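Local coordinates for protein CEL44C (Paenibacillus polymyxa, PDB 2YIH) that hydrolyses the beta-1,4-linked glucan backbone of xyloglucan and cellulose-type glucans, this chain being the family 44 glycoside hydrolase part of a longer multidomain protein, at residues A[280-285]-A[355-360]; A[351-356]-A[384-389]. The protein carries 8 engineered substitutions. One frame throughout, in Å; residues are numbered along the deposited sequence.

Contact 1: residues A[280-285]-A[355-360]. Engineered in segment 355-360: S358 (natural residue Glu).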
ATOM      1  N   VAL A 280      -1.870 -12.188  -4.494  1.00  7.58           N
ATOM      2  CA  VAL A 280      -1.919 -11.220  -3.406  1.00  7.19           C
ATOM      3  C   VAL A 280      -3.305 -10.602  -3.362  1.00  7.55           C
ATOM      4  O   VAL A 280      -3.772 -10.061  -4.378  1.00  7.24           O
ATOM      5  CB  VAL A 280      -0.880 -10.082  -3.614  1.00  6.91           C
ATOM      6  CG1 VAL A 280      -0.849  -9.126  -2.409  1.00  6.87           C
ATOM      7  CG2 VAL A 280       0.546 -10.668  -3.902  1.00  6.91           C
ATOM      8  N   PHE A 281      -3.927 -10.676  -2.198  1.00  7.24           N
ATOM      9  CA  PHE A 281      -5.238 -10.080  -1.995  1.00  7.47           C
ATOM     10  C   PHE A 281      -4.987  -8.643  -1.615  1.00  7.70           C
ATOM     11  O   PHE A 281      -4.244  -8.365  -0.665  1.00  7.39           O
ATOM     12  CB  PHE A 281      -6.025 -10.823  -0.912  1.00  8.03           C
ATOM     13  CG  PHE A 281      -7.451 -10.333  -0.782  1.00  8.04           C
ATOM     14  CD1 PHE A 281      -8.439 -10.822  -1.623  1.00  8.00           C
ATOM     15  CD2 PHE A 281      -7.779  -9.344   0.147  1.00  8.11           C
ATOM     16  CE1 PHE A 281      -9.768 -10.330  -1.535  1.00  8.33           C
ATOM     17  CE2 PHE A 281      -9.088  -8.849   0.246  1.00  8.25           C
ATOM     18  CZ  PHE A 281     -10.078  -9.337  -0.615  1.00  8.26           C
ATOM     19  N   ASP A 282      -5.548  -7.735  -2.424  1.00  7.56           N
ATOM     20  CA  ASP A 282      -5.094  -6.344  -2.561  1.00  7.83           C
ATOM     21  C   ASP A 282      -6.276  -5.439  -2.163  1.00  7.89           C
ATOM     22  O   ASP A 282      -7.343  -5.519  -2.774  1.00  7.36           O
ATOM     23  CB  ASP A 282      -4.733  -6.151  -4.040  1.00  8.23           C
ATOM     24  CG  ASP A 282      -4.233  -4.743  -4.379  1.00  8.58           C
ATOM     25  OD1 ASP A 282      -4.639  -3.777  -3.706  1.00  9.52           O
ATOM     26  OD2 ASP A 282      -3.459  -4.605  -5.345  1.00  8.48           O
ATOM     27  N   VAL A 283      -6.115  -4.687  -1.074  1.00  7.72           N
ATOM     28  CA  VAL A 283      -7.114  -3.683  -0.651  1.00  8.26           C
ATOM     29  C   VAL A 283      -6.522  -2.269  -0.523  1.00  7.83           C
ATOM     30  O   VAL A 283      -5.309  -2.085  -0.359  1.00  7.81           O
ATOM     31  CB  VAL A 283      -7.759  -4.068   0.700  1.00  8.44           C
ATOM     32  CG1 VAL A 283      -8.474  -5.409   0.588  1.00  8.82           C
ATOM     33  CG2 VAL A 283      -6.725  -4.094   1.823  1.00  8.86           C
ATOM     34  N   HIS A 284      -7.403  -1.272  -0.631  1.00  7.69           N
ATOM     35  CA  HIS A 284      -7.096   0.097  -0.198  1.00  7.70           C
ATOM     36  C   HIS A 284      -7.785   0.392   1.141  1.00  7.73           C
ATOM     37  O   HIS A 284      -8.855  -0.140   1.426  1.00  8.09           O
ATOM     38  CB  HIS A 284      -7.572   1.072  -1.280  1.00  7.36           C
ATOM     39  CG  HIS A 284      -6.865   0.865  -2.587  1.00  7.44           C
ATOM     40  ND1 HIS A 284      -7.197   1.540  -3.744  1.00  7.38           N
ATOM     41  CD2 HIS A 284      -5.790   0.095  -2.891  1.00  7.26           C
ATOM     42  CE1 HIS A 284      -6.371   1.177  -4.714  1.00  7.62           C
ATOM     43  NE2 HIS A 284      -5.502   0.303  -4.218  1.00  7.69           N
ATOM     44  N   TRP A 285      -7.177   1.267   1.924  1.00  8.00           N
ATOM     45  CA  TRP A 285      -7.697   1.569   3.262  1.00  8.34           C
ATOM     46  C   TRP A 285      -7.478   3.040   3.604  1.00  8.69           C
ATOM     47  O   TRP A 285      -6.360   3.456   3.948  1.00  8.75           O
ATOM     48  CB  TRP A 285      -7.003   0.664   4.279  1.00  8.64           C
ATOM     49  CG  TRP A 285      -7.449   0.890   5.705  1.00  9.35           C
ATOM     50  CD1 TRP A 285      -6.729   1.481   6.694  1.00  9.36           C
ATOM     51  CD2 TRP A 285      -8.659   0.415   6.315  1.00  9.77           C
ATOM     52  NE1 TRP A 285      -7.442   1.453   7.885  1.00  9.58           N
ATOM     53  CE2 TRP A 285      -8.626   0.803   7.678  1.00  9.69           C
ATOM     54  CE3 TRP A 285      -9.781  -0.285   5.839  1.00 10.10           C
ATOM     55  CZ2 TRP A 285      -9.655   0.461   8.589  1.00 10.33           C
ATOM     56  CZ3 TRP A 285     -10.822  -0.612   6.759  1.00 10.73           C
ATOM     57  CH2 TRP A 285     -10.757  -0.208   8.091  1.00  9.91           C
ATOM     58  N   ALA A 355      -1.972  -7.294   0.768  1.00  7.65           N
ATOM     59  CA  ALA A 355      -1.310  -6.005   0.500  1.00  7.64           C
ATOM     60  C   ALA A 355      -2.305  -4.877   0.684  1.00  7.82           C
ATOM     61  O   ALA A 355      -3.474  -5.011   0.308  1.00  8.32           O
ATOM     62  CB  ALA A 355      -0.722  -5.933  -0.912  1.00  7.44           C
ATOM     63  N   MET A 356      -1.811  -3.773   1.224  1.00  7.47           N
ATOM     64  CA  MET A 356      -2.593  -2.551   1.382  1.00  7.58           C
ATOM     65  C   MET A 356      -1.995  -1.511   0.431  1.00  7.38           C
ATOM     66  O   MET A 356      -1.051  -0.798   0.791  1.00  8.00           O
ATOM     67  CB  MET A 356      -2.537  -2.071   2.841  1.00  8.20           C
ATOM     68  CG  MET A 356      -3.407  -0.858   3.068  1.00  8.61           C
ATOM     69  SD  MET A 356      -3.420  -0.389   4.823  1.00 11.30           S
ATOM     70  CE  MET A 356      -4.333  -1.670   5.526  1.00 10.80           C
ATOM     71  N   THR A 357      -2.450  -1.525  -0.827  1.00  7.00           N
ATOM     72  CA  THR A 357      -1.725  -0.835  -1.919  1.00  7.13           C
ATOM     73  C   THR A 357      -2.040   0.637  -2.089  1.00  7.41           C
ATOM     74  O   THR A 357      -1.468   1.300  -2.961  1.00  7.05           O
ATOM     75  CB  THR A 357      -1.984  -1.518  -3.284  1.00  6.96           C
ATOM     76  OG1 THR A 357      -3.395  -1.548  -3.540  1.00  7.10           O
ATOM     77  CG2 THR A 357      -1.433  -2.973  -3.239  1.00  7.29           C
ATOM     78  N   SER A 358      -2.962   1.147  -1.293  1.00  8.24           N
ATOM     79  CA  SER A 358      -3.205   2.589  -1.273  1.00  7.94           C
ATOM     80  C   SER A 358      -3.842   2.924   0.065  1.00  7.65           C
ATOM     81  O   SER A 358      -4.903   2.360   0.438  1.00  7.34           O
ATOM     82  CB  SER A 358      -4.106   2.965  -2.472  1.00  8.30           C
ATOM     83  OG  SER A 358      -4.007   4.355  -2.828  1.00  9.69           O
ATOM     84  N   TYR A 359      -3.210   3.831   0.806  1.00  7.31           N
ATOM     85  CA  TYR A 359      -3.720   4.218   2.131  1.00  7.65           C
ATOM     86  C   TYR A 359      -3.077   5.522   2.563  1.00  7.99           C
ATOM     87  O   TYR A 359      -1.992   5.873   2.102  1.00  8.71           O
ATOM     88  CB  TYR A 359      -3.436   3.109   3.168  1.00  7.46           C
ATOM     89  CG  TYR A 359      -1.972   2.995   3.625  1.00  7.11           C
ATOM     90  CD1 TYR A 359      -1.029   2.285   2.867  1.00  7.23           C
ATOM     91  CD2 TYR A 359      -1.560   3.594   4.816  1.00  6.93           C
ATOM     92  CE1 TYR A 359       0.307   2.206   3.281  1.00  6.89           C
ATOM     93  CE2 TYR A 359      -0.254   3.496   5.248  1.00  7.17           C
ATOM     94  CZ  TYR A 359       0.668   2.804   4.491  1.00  7.01           C
ATOM     95  OH  TYR A 359       1.962   2.672   4.962  1.00  7.62           O
ATOM     96  N   SER A 360      -3.682   6.172   3.547  1.00  8.23           N
ATOM     97  CA  SER A 360      -3.106   7.380   4.151  1.00  8.44           C
ATOM     98  C   SER A 360      -3.884   7.656   5.417  1.00  8.49           C
ATOM     99  O   SER A 360      -5.099   7.421   5.454  1.00  9.29           O
ATOM    100  CB  SER A 360      -3.282   8.595   3.217  1.00  8.99           C
ATOM    101  OG  SER A 360      -2.932   9.782   3.925  1.00  8.98           O
TER

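Contact 2: residues A[351-356]-A[384-389]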
ATOM      1  N   GLY A 351      -2.376 -19.472   1.472  1.00 12.85           N
ATOM      2  CA  GLY A 351      -1.105 -19.174   0.844  1.00 11.37           C
ATOM      3  C   GLY A 351      -1.125 -17.835   0.126  1.00 11.47           C
ATOM      4  O   GLY A 351      -0.089 -17.336  -0.288  1.00 12.03           O
ATOM      5  N   THR A 352      -2.327 -17.297  -0.102  1.00 10.58           N
ATOM      6  CA  THR A 352      -2.432 -15.965  -0.735  1.00 10.06           C
ATOM      7  C   THR A 352      -1.893 -14.882   0.216  1.00  9.51           C
ATOM      8  O   THR A 352      -2.128 -14.976   1.429  1.00 10.13           O
ATOM      9  CB  THR A 352      -3.927 -15.684  -1.033  1.00  9.77           C
ATOM     10  OG1 THR A 352      -4.408 -16.754  -1.858  1.00 10.45           O
ATOM     11  CG2 THR A 352      -4.087 -14.335  -1.758  1.00 10.50           C
ATOM     12  N   LYS A 353      -1.159 -13.890  -0.308  1.00  9.05           N
ATOM     13  CA  LYS A 353      -0.580 -12.824   0.525  1.00  9.54           C
ATOM     14  C   LYS A 353      -1.581 -11.670   0.644  1.00  8.68           C
ATOM     15  O   LYS A 353      -2.652 -11.680   0.024  1.00  8.65           O
ATOM     16  CB  LYS A 353       0.741 -12.327  -0.097  1.00 10.25           C
ATOM     17  CG  LYS A 353       1.737 -13.487  -0.413  1.00 12.62           C
ATOM     18  CD  LYS A 353       2.910 -12.999  -1.317  1.00 14.63           C
ATOM     19  CE  LYS A 353       3.801 -14.192  -1.812  1.00 15.45           C
ATOM     20  NZ  LYS A 353       5.033 -13.663  -2.568  1.00 14.76           N
ATOM     21  N   LEU A 354      -1.245 -10.699   1.464  1.00  8.31           N
ATOM     22  CA  LEU A 354      -2.121  -9.547   1.727  1.00  8.41           C
ATOM     23  C   LEU A 354      -1.358  -8.248   1.486  1.00  7.91           C
ATOM     24  O   LEU A 354      -0.214  -8.100   1.967  1.00  7.79           O
ATOM     25  CB  LEU A 354      -2.593  -9.608   3.173  1.00  8.66           C
ATOM     26  CG  LEU A 354      -3.561  -8.528   3.645  1.00  9.26           C
ATOM     27  CD1 LEU A 354      -4.878  -8.579   2.837  1.00  9.89           C
ATOM     28  CD2 LEU A 354      -3.793  -8.733   5.162  1.00  9.87           C
ATOM     29  N   ALA A 355      -1.972  -7.294   0.768  1.00  7.65           N
ATOM     30  CA  ALA A 355      -1.310  -6.005   0.500  1.00  7.64           C
ATOM     31  C   ALA A 355      -2.305  -4.877   0.684  1.00  7.82           C
ATOM     32  O   ALA A 355      -3.474  -5.011   0.308  1.00  8.32           O
ATOM     33  CB  ALA A 355      -0.722  -5.933  -0.912  1.00  7.44           C
ATOM     34  N   MET A 356      -1.811  -3.773   1.224  1.00  7.47           N
ATOM     35  CA  MET A 356      -2.593  -2.551   1.382  1.00  7.58           C
ATOM     36  C   MET A 356      -1.995  -1.511   0.431  1.00  7.38           C
ATOM     37  O   MET A 356      -1.051  -0.798   0.791  1.00  8.00           O
ATOM     38  CB  MET A 356      -2.537  -2.071   2.841  1.00  8.20           C
ATOM     39  CG  MET A 356      -3.407  -0.858   3.068  1.00  8.61           C
ATOM     40  SD  MET A 356      -3.420  -0.389   4.823  1.00 11.30           S
ATOM     41  CE  MET A 356      -4.333  -1.670   5.526  1.00 10.80           C
ATOM     42  N   ASP A 384       1.944  -9.528   9.274  1.00 14.49           N
ATOM     43  CA  ASP A 384       1.898 -10.423   8.103  1.00 15.15           C
ATOM     44  C   ASP A 384       1.378  -9.723   6.857  1.00 13.32           C
ATOM     45  O   ASP A 384       0.655 -10.328   6.058  1.00 13.47           O
ATOM     46  CB  ASP A 384       1.054 -11.682   8.403  1.00 18.66           C
ATOM     47  CG  ASP A 384       1.628 -12.492   9.584  1.00 21.92           C
ATOM     48  OD1 ASP A 384       2.722 -13.058   9.432  1.00 24.64           O
ATOM     49  OD2 ASP A 384       1.031 -12.475  10.683  1.00 26.26           O
ATOM     50  N   VAL A 385       1.662  -8.431   6.733  1.00 10.56           N
ATOM     51  CA  VAL A 385       1.335  -7.725   5.494  1.00  9.07           C
ATOM     52  C   VAL A 385       2.516  -7.777   4.543  1.00  8.66           C
ATOM     53  O   VAL A 385       3.645  -7.475   4.924  1.00  8.40           O
ATOM     54  CB  VAL A 385       0.920  -6.266   5.796  1.00  9.12           C
ATOM     55  CG1 VAL A 385       0.674  -5.481   4.486  1.00  8.78           C
ATOM     56  CG2 VAL A 385      -0.336  -6.276   6.697  1.00  9.37           C
ATOM     57  N   TYR A 386       2.272  -8.236   3.317  1.00  7.66           N
ATOM     58  CA  TYR A 386       3.339  -8.408   2.348  1.00  7.52           C
ATOM     59  C   TYR A 386       3.824  -7.088   1.736  1.00  7.67           C
ATOM     60  O   TYR A 386       5.016  -6.905   1.493  1.00  7.92           O
ATOM     61  CB  TYR A 386       2.814  -9.322   1.229  1.00  7.37           C
ATOM     62  CG  TYR A 386       3.745  -9.540   0.057  1.00  7.32           C
ATOM     63  CD1 TYR A 386       5.006 -10.105   0.239  1.00  7.61           C
ATOM     64  CD2 TYR A 386       3.310  -9.318  -1.248  1.00  7.36           C
ATOM     65  CE1 TYR A 386       5.864 -10.348  -0.843  1.00  7.46           C
ATOM     66  CE2 TYR A 386       4.136  -9.573  -2.347  1.00  7.47           C
ATOM     67  CZ  TYR A 386       5.400 -10.120  -2.147  1.00  7.53           C
ATOM     68  OH  TYR A 386       6.205 -10.387  -3.241  1.00  8.17           O
ATOM     69  N   MET A 387       2.902  -6.180   1.459  1.00  7.78           N
ATOM     70  CA  MET A 387       3.251  -4.981   0.701  1.00  7.65           C
ATOM     71  C   MET A 387       2.266  -3.888   1.087  1.00  7.78           C
ATOM     72  O   MET A 387       1.066  -4.166   1.347  1.00  8.28           O
ATOM     73  CB  MET A 387       3.221  -5.249  -0.814  1.00  7.84           C
ATOM     74  CG  MET A 387       3.593  -4.032  -1.686  1.00  8.11           C
ATOM     75  SD  MET A 387       3.683  -4.585  -3.414  1.00  9.88           S
ATOM     76  CE  MET A 387       5.109  -5.666  -3.409  1.00  9.27           C
ATOM     77  N   ALA A 388       2.757  -2.646   1.166  1.00  7.73           N
ATOM     78  CA  ALA A 388       1.862  -1.530   1.501  1.00  7.59           C
ATOM     79  C   ALA A 388       2.401  -0.296   0.826  1.00  7.73           C
ATOM     80  O   ALA A 388       3.602  -0.068   0.858  1.00  7.61           O
ATOM     81  CB  ALA A 388       1.789  -1.283   3.042  1.00  7.80           C
ATOM     82  N   ASN A 389       1.505   0.514   0.260  1.00  7.61           N
ATOM     83  CA  ASN A 389       1.906   1.663  -0.580  1.00  7.51           C
ATOM     84  C   ASN A 389       1.093   2.910  -0.174  1.00  7.69           C
ATOM     85  O   ASN A 389      -0.127   2.968  -0.343  1.00  7.18           O
ATOM     86  CB  ASN A 389       1.698   1.344  -2.091  1.00  7.89           C
ATOM     87  CG  ASN A 389       2.442   0.111  -2.528  1.00  8.29           C
ATOM     88  OD1 ASN A 389       3.583   0.182  -3.084  1.00  9.66           O
ATOM     89  ND2 ASN A 389       1.846  -1.030  -2.286  1.00  7.74           N
TER
HETATM   90  O   HOH W   1       0.801 -11.419   3.448  1.00  9.34           O

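Contact 1: residues A[280-285]-A[355-360]
V280 opens the contact by setting its CG1 methyl against the CB of A355, 3.5 Å away, beside the first of the backbone bonds, A355 N to the carbonyl of F281. D282 comes next with CG anti to its backbone N (chi1 -180°), which brings the carboxylate across to T357. The threonine hydroxyl donates to D282 on the carboxylate's syn side, with OG1 2.6 Å from OD1, while CG2 of T357 lies against both carboxylate oxygens. An alanine in place of D282 would probably leave the T357 hydroxyl without its acceptor and free it to turn, opening a gap beside the CG2 methyl. V283 then joins the ladder through both backbone groups, its N reaching A355 O at 3.0 Å and its O receiving T357 N. This is parallel pairing of the sixth and seventh strands of a TIM barrel. H284 stays on the D282 side of the sheet: its ring edge faces T357, giving a weak, bent bond from NE2 to OG1 (116° at the hydrogen), while ND1 is held more firmly by E187 of the glycan pocket. CB of S358, an engineered serine where the natural chain has glutamate, sits 3.3 Å from the centroid of the H284 ring, squarely over one face. W285 closes the pairing with N to S358 O at 2.9 Å. On the other side of the sheet its CB packs against M356 CE at 3.8 Å, and the sulfur lies obliquely to the indole. W285 O is buried without a hydrogen-bond partner, with Y359 CB only 3.0 Å from it.

Contact 2: residues A[351-356]-A[384-389]
M356 and A388 pair as neighbours in a parallel sheet, where the seventh and eighth strands of the barrel lie side by side. M356 N bonds to M387 O at 2.9 Å, and M356 O takes the N-H of N389 in turn, so the backbone of M356 is held at both ends by residues flanking A388. Earlier in the pairing the register is less regular. Y386 has helical backbone angles and delivers its own N-H to L354 O at 2.8 Å, whereas M387 N is buried with no partner. Before the eighth strand begins, the loop at D384 is joined to L354 through a water, which accepts from L354 N and donates to D384 O.

The side chains divide between the two faces of the sheet. On one, CB of A355 meets CB of M387 at 4.0 Å. Beyond it K353 and Y386 make a larger contact: the lysine chain, extended past CG, runs obliquely across the tyrosine ring, with CD 3.6 Å from the centroid and almost straight above it. NZ continues toward the phenol end, 4.2 Å from the centroid and 34° off the ring normal, an off-centre cation-pi contact. The ring is brought beneath the lysine by a CG anti to the backbone N (chi1 175°). E227 ties the two tips together, one carboxylate oxygen forming a salt bridge with K353 NZ and the other a hydrogen bond with Y386 OH. On the opposite face M356 and L354 pack on helix 337-348, through L338 and L341.

Two parallel neighbours connected through helix 367-382 form a beta-alpha-beta crossover, the repeating unit of the TIM barrel, here its last strand-to-strand step.

Strand 353-359 is common to both contacts, lying between 280-285 on one edge and 387-390 on the other. A355 and M356 belong to each, and K353 O probably accepts a hydrogen bond from F281 N, tying contact 2 to the strand of contact 1. Contact 1 is wholly buried; its polar side chains, D282, T357 and, through a weak bond, H284, lead by way of E187 toward the bound glycan. Contact 2 is mostly buried too but reaches the surface at D384, with K353 and Y386 partly exposed, and adds to its backbone bonds a water, a lysine over an aromatic face and a shared glutamate, away from the glycan.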